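Local coordinates for protein catalase (Exiguobacterium oxidotolerans, PDB 2J2M) that breaks down hydrogen peroxide to water and oxygen as a haem-dependent tetrameric catalase, at residues L8-N11 / Q12-I16; N305-A308 / E309-V313; K393-P396 / E397-E400; F421-A424 / G425-Y428; R429-T432 / E433-M437. All blocks are in the same frame, centred on the assembly; numbering follows the deposited sequence.

Interaction 1: residues L8-N11 / Q12-I16; sequences LTTN and QGVPI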
loop_
_atom_site.group_PDB
_atom_site.type_symbol
_atom_site.label_atom_id
_atom_site.label_comp_id
_atom_site.label_asym_id
_atom_site.label_seq_id
_atom_site.Cartn_x
_atom_site.Cartn_y
_atom_site.Cartn_z
ATOM N N LEU A 8 1.887 -5.988 -30.391
ATOM C CA LEU A 8 1.519 -6.275 -29.012
ATOM C C LEU A 8 2.722 -6.846 -28.257
ATOM O O LEU A 8 3.389 -7.768 -28.753
ATOM C CB LEU A 8 0.366 -7.272 -28.975
ATOM C CG LEU A 8 -0.046 -7.839 -27.607
ATOM C CD1 LEU A 8 -0.665 -6.773 -26.688
ATOM C CD2 LEU A 8 -1.014 -8.964 -27.835
ATOM N N THR A 9 2.998 -6.296 -27.066
ATOM C CA THR A 9 4.169 -6.689 -26.268
ATOM C C THR A 9 3.736 -6.963 -24.836
ATOM O O THR A 9 2.629 -6.582 -24.449
ATOM C CB THR A 9 5.290 -5.587 -26.236
ATOM O OG1 THR A 9 4.795 -4.408 -25.583
ATOM C CG2 THR A 9 5.748 -5.199 -27.628
ATOM N N THR A 10 4.606 -7.631 -24.070
ATOM C CA THR A 10 4.526 -7.669 -22.602
ATOM C C THR A 10 5.075 -6.343 -22.024
ATOM O O THR A 10 5.588 -5.502 -22.764
ATOM C CB THR A 10 5.359 -8.827 -22.041
ATOM O OG1 THR A 10 6.742 -8.566 -22.280
ATOM C CG2 THR A 10 4.972 -10.195 -22.716
ATOM N N ASN A 11 4.982 -6.155 -20.708
ATOM C CA ASN A 11 5.474 -4.918 -20.101
ATOM C C ASN A 11 7.011 -4.877 -20.194
ATOM O O ASN A 11 7.634 -3.872 -19.832
ATOM C CB ASN A 11 5.023 -4.796 -18.636
ATOM C CG ASN A 11 3.512 -4.635 -18.487
ATOM O OD1 ASN A 11 2.949 -4.908 -17.406
ATOM N ND2 ASN A 11 2.842 -4.179 -19.551
ATOM N N GLN A 12 7.579 -5.999 -20.673
ATOM C CA GLN A 12 9.008 -6.199 -20.824
ATOM C C GLN A 12 9.433 -5.849 -22.249
ATOM O O GLN A 12 10.614 -5.936 -22.576
ATOM C CB GLN A 12 9.414 -7.659 -20.507
ATOM C CG GLN A 12 9.100 -8.184 -19.084
ATOM C CD GLN A 12 9.898 -7.491 -17.988
ATOM O OE1 GLN A 12 10.817 -6.727 -18.264
ATOM N NE2 GLN A 12 9.547 -7.750 -16.740
ATOM N N GLY A 13 8.473 -5.447 -23.086
ATOM C CA GLY A 13 8.737 -5.164 -24.489
ATOM C C GLY A 13 9.042 -6.369 -25.373
ATOM O O GLY A 13 9.551 -6.210 -26.489
ATOM N N VAL A 14 8.755 -7.573 -24.880
ATOM C CA VAL A 14 8.879 -8.792 -25.668
ATOM C C VAL A 14 7.611 -8.933 -26.492
ATOM O O VAL A 14 6.515 -8.911 -25.919
ATOM C CB VAL A 14 8.980 -10.040 -24.769
ATOM C CG1 VAL A 14 8.832 -11.348 -25.602
ATOM C CG2 VAL A 14 10.260 -10.032 -23.968
ATOM N N PRO A 15 7.740 -9.093 -27.827
ATOM C CA PRO A 15 6.562 -9.278 -28.672
ATOM C C PRO A 15 5.749 -10.535 -28.327
ATOM O O PRO A 15 6.310 -11.598 -28.148
ATOM C CB PRO A 15 7.161 -9.408 -30.079
ATOM C CG PRO A 15 8.482 -8.776 -29.986
ATOM C CD PRO A 15 8.978 -9.096 -28.625
ATOM N N ILE A 16 4.434 -10.386 -28.254
ATOM C CA ILE A 16 3.522 -11.490 -28.020
ATOM C C ILE A 16 3.128 -12.180 -29.330
ATOM O O ILE A 16 2.707 -11.536 -30.288
ATOM C CB ILE A 16 2.282 -11.008 -27.196
ATOM C CG1 ILE A 16 2.713 -10.786 -25.738
ATOM C CG2 ILE A 16 1.112 -12.026 -27.261
ATOM C CD1 ILE A 16 1.805 -9.909 -24.904
HETATM O O HOH W 1 3.570 -9.026 -31.033
#
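L8 and I16 close the open end of a hairpin-like loop whose tip is a type I beta turn from T10 to G13. I16 N donates to L8 O (2.9 Å), T10 N to V14 O (2.9 Å), and at the tip G13 N reaches T10 O from above its carbonyl plane. The firmly packed side is that of L8, T10 and I16: L8 CD2 lies 3.8 Å from I16 CG2, and T10 CG2 rests on I16 CG1. The looser end is the mouth, where a water lies within hydrogen-bonding reach of L8 O (2.6 Å) and I16 O, though it may not serve both. T9 presents CB and CG2 to G13 and V14, while its OG1, set between backbone N and carbonyl carbon (chi1 64°), donates to T10 O from the face opposite to G13 N. The same hydroxyl meets N364 N of a second subunit, so a valine in its place would probably leave that amide without its mate and T10 O with one grip fewer. This N-terminal loop is embedded in a neighbouring subunit, and Q12 NE2 bonds Y36 OH in its own chain. Just behind the turn, T10 OG1 accepts a weak bond from V14 N, at 3.4 Å.

Interaction 2: residues N305-A308 / E309-V313; sequences NYFA and ETESV
E309 folds back along the turn to N305, and its OE2 takes the N305 backbone N-H at 3.0 Å, from above the carboxylate plane. CG stands beside the glutamate's backbone N (chi1 -63°) and the chain runs extended, which carries CB and CG past N305 O and the carboxylate on to the amide. The other oxygen, OE1, is held by H63, so the carboxylate ties the start of the short helix to strand 59-68.

Y306 lies over T310. T310 CB sits 3.7 Å from the centroid of the tyrosine ring and almost on its normal, a CH-pi contact, with T310 CG2 over the same face toward CE1 and CZ. E311 comes to the ring's edge, OE1 3.9 Å from Y306 CE2, and one water donates to both Y306 OH and E311 OE1. Y306 OH pairs with G59 O, and E311 OE2 forms a salt bridge with R53. A leucine in place of the tyrosine would probably lose the ring face over T310 and leave the water and G59 O without their hydroxyl partner.

The bend at chi2 (63°) brings E311 CG obliquely up to F307 CD2, 3.9 Å away. Y306 O receives E309 N and E311 N from opposite faces of its plane, the E311 bond spanning five residues. N305 OD1 accepts from A308 N at 2.9 Å: an asparagine-capped short helix with a wider pi-type turn, with the T310 side chain about 7 Å from a bound haem.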
loop_
_atom_site.group_PDB
_atom_site.type_symbol
_atom_site.label_atom_id
_atom_site.label_comp_id
_atom_site.label_asym_id
_atom_site.label_seq_id
_atom_site.Cartn_x
_atom_site.Cartn_y
_atom_site.Cartn_z
ATOM N N ASN A 305 -8.196 9.999 -20.938
ATOM C CA ASN A 305 -8.330 8.793 -20.143
ATOM C C ASN A 305 -8.852 9.137 -18.750
ATOM O O ASN A 305 -8.270 9.977 -18.024
ATOM C CB ASN A 305 -6.967 8.088 -20.046
ATOM C CG ASN A 305 -7.015 6.846 -19.215
ATOM O OD1 ASN A 305 -6.582 6.838 -18.063
ATOM N ND2 ASN A 305 -7.548 5.775 -19.787
ATOM N N TYR A 306 -9.945 8.486 -18.372
ATOM C CA TYR A 306 -10.655 8.860 -17.147
ATOM C C TYR A 306 -9.817 8.535 -15.901
ATOM O O TYR A 306 -9.616 9.378 -15.040
ATOM C CB TYR A 306 -12.039 8.182 -17.101
ATOM C CG TYR A 306 -12.890 8.570 -15.898
ATOM C CD1 TYR A 306 -13.942 9.506 -16.023
ATOM C CD2 TYR A 306 -12.661 7.992 -14.635
ATOM C CE1 TYR A 306 -14.737 9.846 -14.941
ATOM C CE2 TYR A 306 -13.448 8.333 -13.547
ATOM C CZ TYR A 306 -14.487 9.250 -13.706
ATOM O OH TYR A 306 -15.240 9.587 -12.611
ATOM N N PHE A 307 -9.318 7.303 -15.838
ATOM C CA PHE A 307 -8.558 6.876 -14.703
ATOM C C PHE A 307 -7.369 7.789 -14.406
ATOM O O PHE A 307 -7.199 8.219 -13.251
ATOM C CB PHE A 307 -8.097 5.444 -14.834
ATOM C CG PHE A 307 -7.362 4.966 -13.632
ATOM C CD1 PHE A 307 -5.974 4.869 -13.640
ATOM C CD2 PHE A 307 -8.059 4.687 -12.451
ATOM C CE1 PHE A 307 -5.285 4.451 -12.483
ATOM C CE2 PHE A 307 -7.403 4.271 -11.312
ATOM C CZ PHE A 307 -5.998 4.150 -11.313
ATOM N N ALA A 308 -6.565 8.066 -15.439
ATOM C CA ALA A 308 -5.331 8.837 -15.306
ATOM C C ALA A 308 -5.580 10.316 -15.099
ATOM O O ALA A 308 -4.685 11.042 -14.655
ATOM C CB ALA A 308 -4.395 8.636 -16.529
ATOM N N GLU A 309 -6.773 10.780 -15.427
ATOM C CA GLU A 309 -7.028 12.201 -15.306
ATOM C C GLU A 309 -8.059 12.445 -14.226
ATOM O O GLU A 309 -7.706 12.924 -13.161
ATOM C CB GLU A 309 -7.413 12.842 -16.668
ATOM C CG GLU A 309 -6.304 12.772 -17.773
ATOM C CD GLU A 309 -6.806 13.243 -19.134
ATOM O OE1 GLU A 309 -7.270 14.393 -19.227
ATOM O OE2 GLU A 309 -6.756 12.467 -20.108
ATOM N N THR A 310 -9.317 12.082 -14.472
ATOM C CA THR A 310 -10.388 12.329 -13.513
ATOM C C THR A 310 -10.191 11.551 -12.194
ATOM O O THR A 310 -10.364 12.116 -11.089
ATOM C CB THR A 310 -11.776 12.058 -14.137
ATOM O OG1 THR A 310 -11.848 12.693 -15.423
ATOM C CG2 THR A 310 -12.909 12.606 -13.263
ATOM N N GLU A 311 -9.805 10.280 -12.286
ATOM C CA GLU A 311 -9.742 9.490 -11.064
ATOM C C GLU A 311 -8.498 9.843 -10.253
ATOM O O GLU A 311 -8.551 9.867 -9.033
ATOM C CB GLU A 311 -9.857 7.974 -11.318
ATOM C CG GLU A 311 -9.980 7.118 -10.024
ATOM C CD GLU A 311 -11.263 7.455 -9.244
ATOM O OE1 GLU A 311 -12.265 7.753 -9.919
ATOM O OE2 GLU A 311 -11.277 7.461 -7.986
ATOM N N SER A 312 -7.410 10.172 -10.943
ATOM C CA SER A 312 -6.105 10.369 -10.311
ATOM C C SER A 312 -5.791 11.808 -9.841
ATOM O O SER A 312 -4.855 12.005 -9.048
ATOM C CB SER A 312 -4.984 9.826 -11.210
ATOM O OG SER A 312 -4.917 8.400 -11.166
ATOM N N VAL A 313 -6.534 12.807 -10.322
ATOM C CA VAL A 313 -6.371 14.152 -9.802
ATOM C C VAL A 313 -6.661 14.233 -8.301
ATOM O O VAL A 313 -7.562 13.563 -7.789
ATOM C CB VAL A 313 -7.225 15.224 -10.588
ATOM C CG1 VAL A 313 -8.747 15.076 -10.338
ATOM C CG2 VAL A 313 -6.726 16.662 -10.293
HETATM O O HOH W 2 -13.641 10.116 -10.523
#

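Interaction 3: residues K393-P396 / E397-E400; sequences KQTP and EYTE
The backbone makes a short 3-10 turn here, Y398 N donating to T395 O at 2.7 Å and T399 N to P396 O at 3.1 Å, each bond reaching back three residues. Beside it the T395 and Y398 side chains run in the same direction. With OG1 beside the backbone N (chi1 -42°), T395 CG2 is left anti to it and meets the tyrosine ring at its edge, 3.7 Å from Y398 CD1. T395 O lies in the plane of that ring at its edge, while Y398 CB sits 3.2 Å from the same oxygen. The tyrosine's far end is fixed by E121, which bonds its OH.

T399 grips P396 O twice. Its OG1 donates at 2.9 Å, and the amide and hydroxyl arrive from the same face of the carbonyl plane, the amide well above it and the hydroxyl tilted less. Two bonds from one residue hold the proline carbonyl where the turn ends. Q394 bonds N19 and Q20 of a second subunit, and E400 makes a salt bridge with R412 of a fourth. The whole is a proline-led 3-10 turn in the connection from helix 330-346 to strand 403-404, lying against neighbouring subunits of the tetramer.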
loop_
_atom_site.group_PDB
_atom_site.type_symbol
_atom_site.label_atom_id
_atom_site.label_comp_id
_atom_site.label_asym_id
_atom_site.label_seq_id
_atom_site.Cartn_x
_atom_site.Cartn_y
_atom_site.Cartn_z
ATOM N N LYS A 393 17.203 27.741 -3.989
ATOM C CA LYS A 393 17.241 28.612 -2.821
ATOM C C LYS A 393 15.888 29.269 -2.569
ATOM O O LYS A 393 15.128 29.526 -3.503
ATOM C CB LYS A 393 18.329 29.709 -2.964
ATOM C CG LYS A 393 19.764 29.195 -3.311
ATOM C CD LYS A 393 20.408 28.378 -2.166
ATOM C CE LYS A 393 21.390 27.377 -2.740
ATOM N NZ LYS A 393 22.403 26.972 -1.710
ATOM N N GLN A 394 15.610 29.555 -1.298
ATOM C CA GLN A 394 14.436 30.338 -0.911
ATOM C C GLN A 394 14.474 31.750 -1.514
ATOM O O GLN A 394 15.531 32.319 -1.669
ATOM C CB GLN A 394 14.306 30.429 0.617
ATOM C CG GLN A 394 15.440 31.178 1.328
ATOM C CD GLN A 394 15.310 31.119 2.844
ATOM O OE1 GLN A 394 14.808 30.134 3.405
ATOM N NE2 GLN A 394 15.758 32.177 3.519
ATOM N N THR A 395 13.296 32.284 -1.840
ATOM C CA THR A 395 13.121 33.610 -2.390
ATOM C C THR A 395 12.295 34.400 -1.368
ATOM O O THR A 395 11.079 34.366 -1.401
ATOM C CB THR A 395 12.430 33.523 -3.760
ATOM O OG1 THR A 395 12.997 32.430 -4.478
ATOM C CG2 THR A 395 12.608 34.818 -4.599
ATOM N N PRO A 396 12.972 35.089 -0.423
ATOM C CA PRO A 396 12.345 35.763 0.738
ATOM C C PRO A 396 11.103 36.592 0.439
ATOM O O PRO A 396 10.195 36.651 1.280
ATOM C CB PRO A 396 13.469 36.646 1.270
ATOM C CG PRO A 396 14.692 35.859 0.975
ATOM C CD PRO A 396 14.445 35.237 -0.392
ATOM N N GLU A 397 11.039 37.202 -0.745
ATOM C CA GLU A 397 9.868 37.998 -1.147
ATOM C C GLU A 397 8.631 37.118 -1.283
ATOM O O GLU A 397 7.507 37.600 -1.414
ATOM C CB GLU A 397 10.144 38.770 -2.448
ATOM C CG GLU A 397 9.865 37.999 -3.751
ATOM C CD GLU A 397 10.611 38.556 -4.956
ATOM O OE1 GLU A 397 10.393 38.063 -6.093
ATOM O OE2 GLU A 397 11.427 39.485 -4.769
ATOM N N TYR A 398 8.832 35.813 -1.238
ATOM C CA TYR A 398 7.697 34.896 -1.374
ATOM C C TYR A 398 7.141 34.376 -0.041
ATOM O O TYR A 398 6.148 33.659 -0.034
ATOM C CB TYR A 398 8.057 33.757 -2.324
ATOM C CG TYR A 398 7.874 34.138 -3.770
ATOM C CD1 TYR A 398 8.972 34.485 -4.572
ATOM C CD2 TYR A 398 6.591 34.185 -4.338
ATOM C CE1 TYR A 398 8.796 34.845 -5.922
ATOM C CE2 TYR A 398 6.401 34.543 -5.663
ATOM C CZ TYR A 398 7.507 34.864 -6.452
ATOM O OH TYR A 398 7.295 35.225 -7.756
ATOM N N THR A 399 7.779 34.749 1.074
ATOM C CA THR A 399 7.317 34.382 2.404
ATOM C C THR A 399 5.903 34.893 2.617
ATOM O O THR A 399 5.578 36.016 2.233
ATOM C CB THR A 399 8.260 34.938 3.502
ATOM O OG1 THR A 399 9.600 34.547 3.209
ATOM C CG2 THR A 399 7.916 34.414 4.863
ATOM N N GLU A 400 5.071 34.033 3.201
ATOM C CA GLU A 400 3.674 34.357 3.532
ATOM C C GLU A 400 3.685 35.362 4.666
ATOM O O GLU A 400 4.281 35.107 5.713
ATOM C CB GLU A 400 2.891 33.102 3.963
ATOM C CG GLU A 400 2.961 31.893 3.003
ATOM C CD GLU A 400 4.003 30.845 3.429
ATOM O OE1 GLU A 400 5.166 31.222 3.709
ATOM O OE2 GLU A 400 3.663 29.634 3.464
#

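Interaction 4: residues F421-A424 / G425-Y428; sequences FGQA and GEVY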
loop_
_atom_site.group_PDB
_atom_site.type_symbol
_atom_site.label_atom_id
_atom_site.label_comp_id
_atom_site.label_asym_id
_atom_site.label_seq_id
_atom_site.Cartn_x
_atom_site.Cartn_y
_atom_site.Cartn_z
ATOM N N PHE A 421 -30.260 29.656 13.423
ATOM C CA PHE A 421 -31.625 29.651 12.869
ATOM C C PHE A 421 -31.990 30.943 12.127
ATOM O O PHE A 421 -32.883 30.952 11.271
ATOM C CB PHE A 421 -32.651 29.396 13.990
ATOM C CG PHE A 421 -32.345 28.183 14.836
ATOM C CD1 PHE A 421 -32.509 26.895 14.326
ATOM C CD2 PHE A 421 -31.890 28.331 16.141
ATOM C CE1 PHE A 421 -32.227 25.777 15.092
ATOM C CE2 PHE A 421 -31.585 27.209 16.924
ATOM C CZ PHE A 421 -31.758 25.932 16.405
ATOM N N GLY A 422 -31.291 32.025 12.460
ATOM C CA GLY A 422 -31.627 33.359 11.978
ATOM C C GLY A 422 -31.395 33.472 10.494
ATOM O O GLY A 422 -32.299 33.883 9.750
ATOM N N GLN A 423 -30.195 33.108 10.039
ATOM C CA GLN A 423 -29.911 33.231 8.611
ATOM C C GLN A 423 -30.690 32.206 7.766
ATOM O O GLN A 423 -31.167 32.526 6.657
ATOM C CB GLN A 423 -28.415 33.210 8.297
ATOM C CG GLN A 423 -28.223 33.570 6.825
ATOM C CD GLN A 423 -26.791 33.687 6.392
ATOM O OE1 GLN A 423 -26.230 32.739 5.839
ATOM N NE2 GLN A 423 -26.193 34.851 6.614
ATOM N N ALA A 424 -30.817 30.990 8.303
ATOM C CA ALA A 424 -31.672 29.954 7.719
ATOM C C ALA A 424 -33.081 30.486 7.443
ATOM O O ALA A 424 -33.635 30.271 6.354
ATOM C CB ALA A 424 -31.736 28.751 8.634
ATOM N N GLY A 425 -33.646 31.198 8.421
ATOM C CA GLY A 425 -34.945 31.859 8.241
ATOM C C GLY A 425 -34.947 32.847 7.093
ATOM O O GLY A 425 -35.821 32.791 6.235
ATOM N N GLU A 426 -33.967 33.752 7.075
ATOM C CA GLU A 426 -33.803 34.710 5.973
ATOM C C GLU A 426 -33.710 34.005 4.628
ATOM O O GLU A 426 -34.358 34.424 3.670
ATOM C CB GLU A 426 -32.560 35.579 6.165
ATOM C CG GLU A 426 -32.573 36.472 7.412
ATOM C CD GLU A 426 -31.239 37.154 7.622
ATOM O OE1 GLU A 426 -30.967 38.147 6.907
ATOM O OE2 GLU A 426 -30.458 36.688 8.491
ATOM N N VAL A 427 -32.914 32.931 4.559
ATOM C CA VAL A 427 -32.829 32.113 3.338
ATOM C C VAL A 427 -34.208 31.594 2.950
ATOM O O VAL A 427 -34.597 31.705 1.781
ATOM C CB VAL A 427 -31.790 30.943 3.429
ATOM C CG1 VAL A 427 -31.940 29.981 2.226
ATOM C CG2 VAL A 427 -30.342 31.477 3.523
ATOM N N TYR A 428 -34.966 31.057 3.908
ATOM C CA TYR A 428 -36.323 30.610 3.575
ATOM C C TYR A 428 -37.177 31.748 2.956
ATOM O O TYR A 428 -37.786 31.577 1.883
ATOM C CB TYR A 428 -37.040 30.001 4.787
ATOM C CG TYR A 428 -38.458 29.552 4.477
ATOM C CD1 TYR A 428 -39.562 30.314 4.876
ATOM C CD2 TYR A 428 -38.691 28.372 3.761
ATOM C CE1 TYR A 428 -40.857 29.899 4.581
ATOM C CE2 TYR A 428 -39.959 27.952 3.466
ATOM C CZ TYR A 428 -41.044 28.714 3.871
ATOM O OH TYR A 428 -42.312 28.275 3.564
HETATM O O HOH W 3 -27.549 37.346 7.948
#
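Q423 and E426 cross at an angle near the start of helix 422-430, amide and carboxylate planes 73° apart, and a single water joins their ends. It accepts from Q423 NE2 at 3.1 Å and donates to E426 OE2 at 3.0 Å. E426 has CG beside its backbone N (chi1 -63°) and is extended beyond it, so the chain lies back along the helix: CG passes G422 O at 3.5 Å and OE2 comes equally close to Q423 CA. Q423 starts the other way, with CG anti to its backbone N, and its OE1 is taken by D283 N.

On another side of the turn V427 leans CG2 over Q423 O, 3.4 Å away, and packs on N175 and H179 of helix 174-180. A424 meets N175, and A466 of helix 453-466, so this part of the helix is wedged between two others in the C-terminal helical part of the chain, untouched by other subunits.

F421 stands at the N-cap position. Its carbonyl takes G425 N, followed by G422 with E426, Q423 with V427 at 2.8 Å, and A424 with Y428, all alpha-helical bonds.

The chemistry is split: backbone bonds carry the turn, whereas the polar ends of the two side chains are joined through a water. With the carboxylate near the helix start, the negative charge would probably be eased by the helix dipole.

Interaction 5: residues R429-T432 / E433-M437; sequences RRMT and EEEQM
T432 and E435 exchange bonds as a capping box at the start of helix 433-447. T432 N donates to E435 OE1 at 3.1 Å, meeting the carboxylate from above its plane, and T432 OG1 accepts from E435 N in a weak bond of 3.3 Å, nearly straight at 169°. The threonine hydroxyl sits between backbone N and carbonyl carbon (chi1 67°), which turns it toward E435 N; E435, with CG beside its backbone N and extended beyond, reaches back over it. The first helix bond follows, Q436 N to T432 O at 3.0 Å in the carbonyl plane.

The van der Waals contacts gather on M431. Its CB lies 3.4 Å from E435 OE1 and 3.7 Å from Q436 CG, while its sulfur end leads away from the helix. The E434 carboxylate comes up beside T432, E434 OE1 3.5 Å from T432 CB.

The arginines at the end of helix 422-430 reach other parts of the chain: R429 makes a salt bridge with D467, and R430 with D287 and, by a cation-pi contact, F285. M431 and T432 link helix 422-430 to helix 433-447, D467 lying in the loop between helices 453-466 and 468-477.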
loop_
_atom_site.group_PDB
_atom_site.type_symbol
_atom_site.label_atom_id
_atom_site.label_comp_id
_atom_site.label_asym_id
_atom_site.label_seq_id
_atom_site.Cartn_x
_atom_site.Cartn_y
_atom_site.Cartn_z
ATOM N N ARG A 429 -37.192 32.903 3.622
ATOM C CA ARG A 429 -38.031 34.027 3.195
ATOM C C ARG A 429 -37.560 34.694 1.898
ATOM O O ARG A 429 -38.357 35.313 1.202
ATOM C CB ARG A 429 -38.228 35.047 4.332
ATOM C CG ARG A 429 -39.177 34.528 5.423
ATOM C CD ARG A 429 -39.307 35.463 6.614
ATOM N NE ARG A 429 -38.030 35.737 7.278
ATOM C CZ ARG A 429 -37.546 35.050 8.313
ATOM N NH1 ARG A 429 -36.381 35.404 8.843
ATOM N NH2 ARG A 429 -38.208 33.997 8.807
ATOM N N ARG A 430 -36.276 34.532 1.563
ATOM C CA ARG A 430 -35.752 34.980 0.270
ATOM C C ARG A 430 -36.194 34.129 -0.942
ATOM O O ARG A 430 -36.000 34.535 -2.087
ATOM C CB ARG A 430 -34.226 35.087 0.336
ATOM C CG ARG A 430 -33.755 36.393 0.957
ATOM C CD ARG A 430 -32.396 36.221 1.586
ATOM N NE ARG A 430 -31.830 37.492 2.055
ATOM C CZ ARG A 430 -31.167 38.362 1.290
ATOM N NH1 ARG A 430 -30.975 38.119 -0.005
ATOM N NH2 ARG A 430 -30.688 39.473 1.833
ATOM N N MET A 431 -36.796 32.968 -0.680
ATOM C CA MET A 431 -37.218 32.019 -1.736
ATOM C C MET A 431 -38.528 32.442 -2.405
ATOM O O MET A 431 -39.392 33.030 -1.752
ATOM C CB MET A 431 -37.426 30.603 -1.155
ATOM C CG MET A 431 -36.181 29.869 -0.682
ATOM S SD MET A 431 -36.541 28.228 0.025
ATOM C CE MET A 431 -35.004 27.930 0.900
ATOM N N THR A 432 -38.686 32.105 -3.688
ATOM C CA THR A 432 -39.977 32.231 -4.351
ATOM C C THR A 432 -40.941 31.185 -3.772
ATOM O O THR A 432 -40.516 30.249 -3.088
ATOM C CB THR A 432 -39.873 31.999 -5.870
ATOM O OG1 THR A 432 -39.535 30.626 -6.122
ATOM C CG2 THR A 432 -38.829 32.915 -6.494
ATOM N N GLU A 433 -42.232 31.340 -4.060
ATOM C CA GLU A 433 -43.256 30.405 -3.601
ATOM C C GLU A 433 -43.017 28.979 -4.114
ATOM O O GLU A 433 -43.190 28.009 -3.372
ATOM C CB GLU A 433 -44.656 30.904 -3.992
ATOM C CG GLU A 433 -45.785 30.324 -3.115
ATOM C CD GLU A 433 -47.078 31.145 -3.152
ATOM O OE1 GLU A 433 -47.070 32.285 -3.680
ATOM O OE2 GLU A 433 -48.113 30.645 -2.646
ATOM N N GLU A 434 -42.614 28.868 -5.376
ATOM C CA GLU A 434 -42.268 27.587 -5.987
ATOM C C GLU A 434 -41.153 26.885 -5.196
ATOM O O GLU A 434 -41.267 25.700 -4.885
ATOM C CB GLU A 434 -41.856 27.772 -7.453
ATOM C CG GLU A 434 -42.767 28.731 -8.240
ATOM C CD GLU A 434 -42.206 30.166 -8.334
ATOM O OE1 GLU A 434 -42.724 31.071 -7.624
ATOM O OE2 GLU A 434 -41.251 30.375 -9.126
ATOM N N GLU A 435 -40.092 27.623 -4.866
ATOM C CA GLU A 435 -38.996 27.095 -4.049
ATOM C C GLU A 435 -39.469 26.654 -2.651
ATOM O O GLU A 435 -39.101 25.568 -2.178
ATOM C CB GLU A 435 -37.854 28.113 -3.944
ATOM C CG GLU A 435 -37.129 28.366 -5.265
ATOM C CD GLU A 435 -36.120 29.516 -5.203
ATOM O OE1 GLU A 435 -36.228 30.410 -4.338
ATOM O OE2 GLU A 435 -35.208 29.533 -6.043
ATOM N N GLN A 436 -40.296 27.481 -2.009
ATOM C CA GLN A 436 -40.809 27.172 -0.676
ATOM C C GLN A 436 -41.703 25.939 -0.667
ATOM O O GLN A 436 -41.720 25.194 0.313
ATOM C CB GLN A 436 -41.570 28.354 -0.094
ATOM C CG GLN A 436 -40.703 29.531 0.248
ATOM C CD GLN A 436 -41.479 30.640 0.939
ATOM O OE1 GLN A 436 -42.701 30.746 0.801
ATOM N NE2 GLN A 436 -40.771 31.468 1.686
ATOM N N MET A 437 -42.442 25.731 -1.756
ATOM C CA MET A 437 -43.310 24.564 -1.876
ATOM C C MET A 437 -42.509 23.291 -2.205
ATOM O O MET A 437 -42.799 22.222 -1.660
ATOM C CB MET A 437 -44.452 24.815 -2.877
ATOM C CG MET A 437 -45.529 23.704 -2.925
ATOM S SD MET A 437 -46.198 23.180 -1.297
ATOM C CE MET A 437 -47.753 24.100 -1.239
#

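In the fold
Interactions 1 and 4 are the buried ones, interaction 2 is partly buried, and interactions 3 and 5 lie at the surface. Burial comes from different sources: interaction 1 is embedded in a second subunit, whereas no other chain touches interaction 4, which is enclosed by helices and loops of its own subunit. Interactions 1, 2 and 3 all meet that second subunit, though at places well apart, with centres 25 to 48 Å from one another. Interactions 4 and 5 share helix 422-430 and touch, Q436 NE2 lying 3.0 Å from Y428 O. Asparagine capping in interaction 2 and the threonine–glutamate box in interaction 5 start helices; backbone turns dominate interactions 1 and 3.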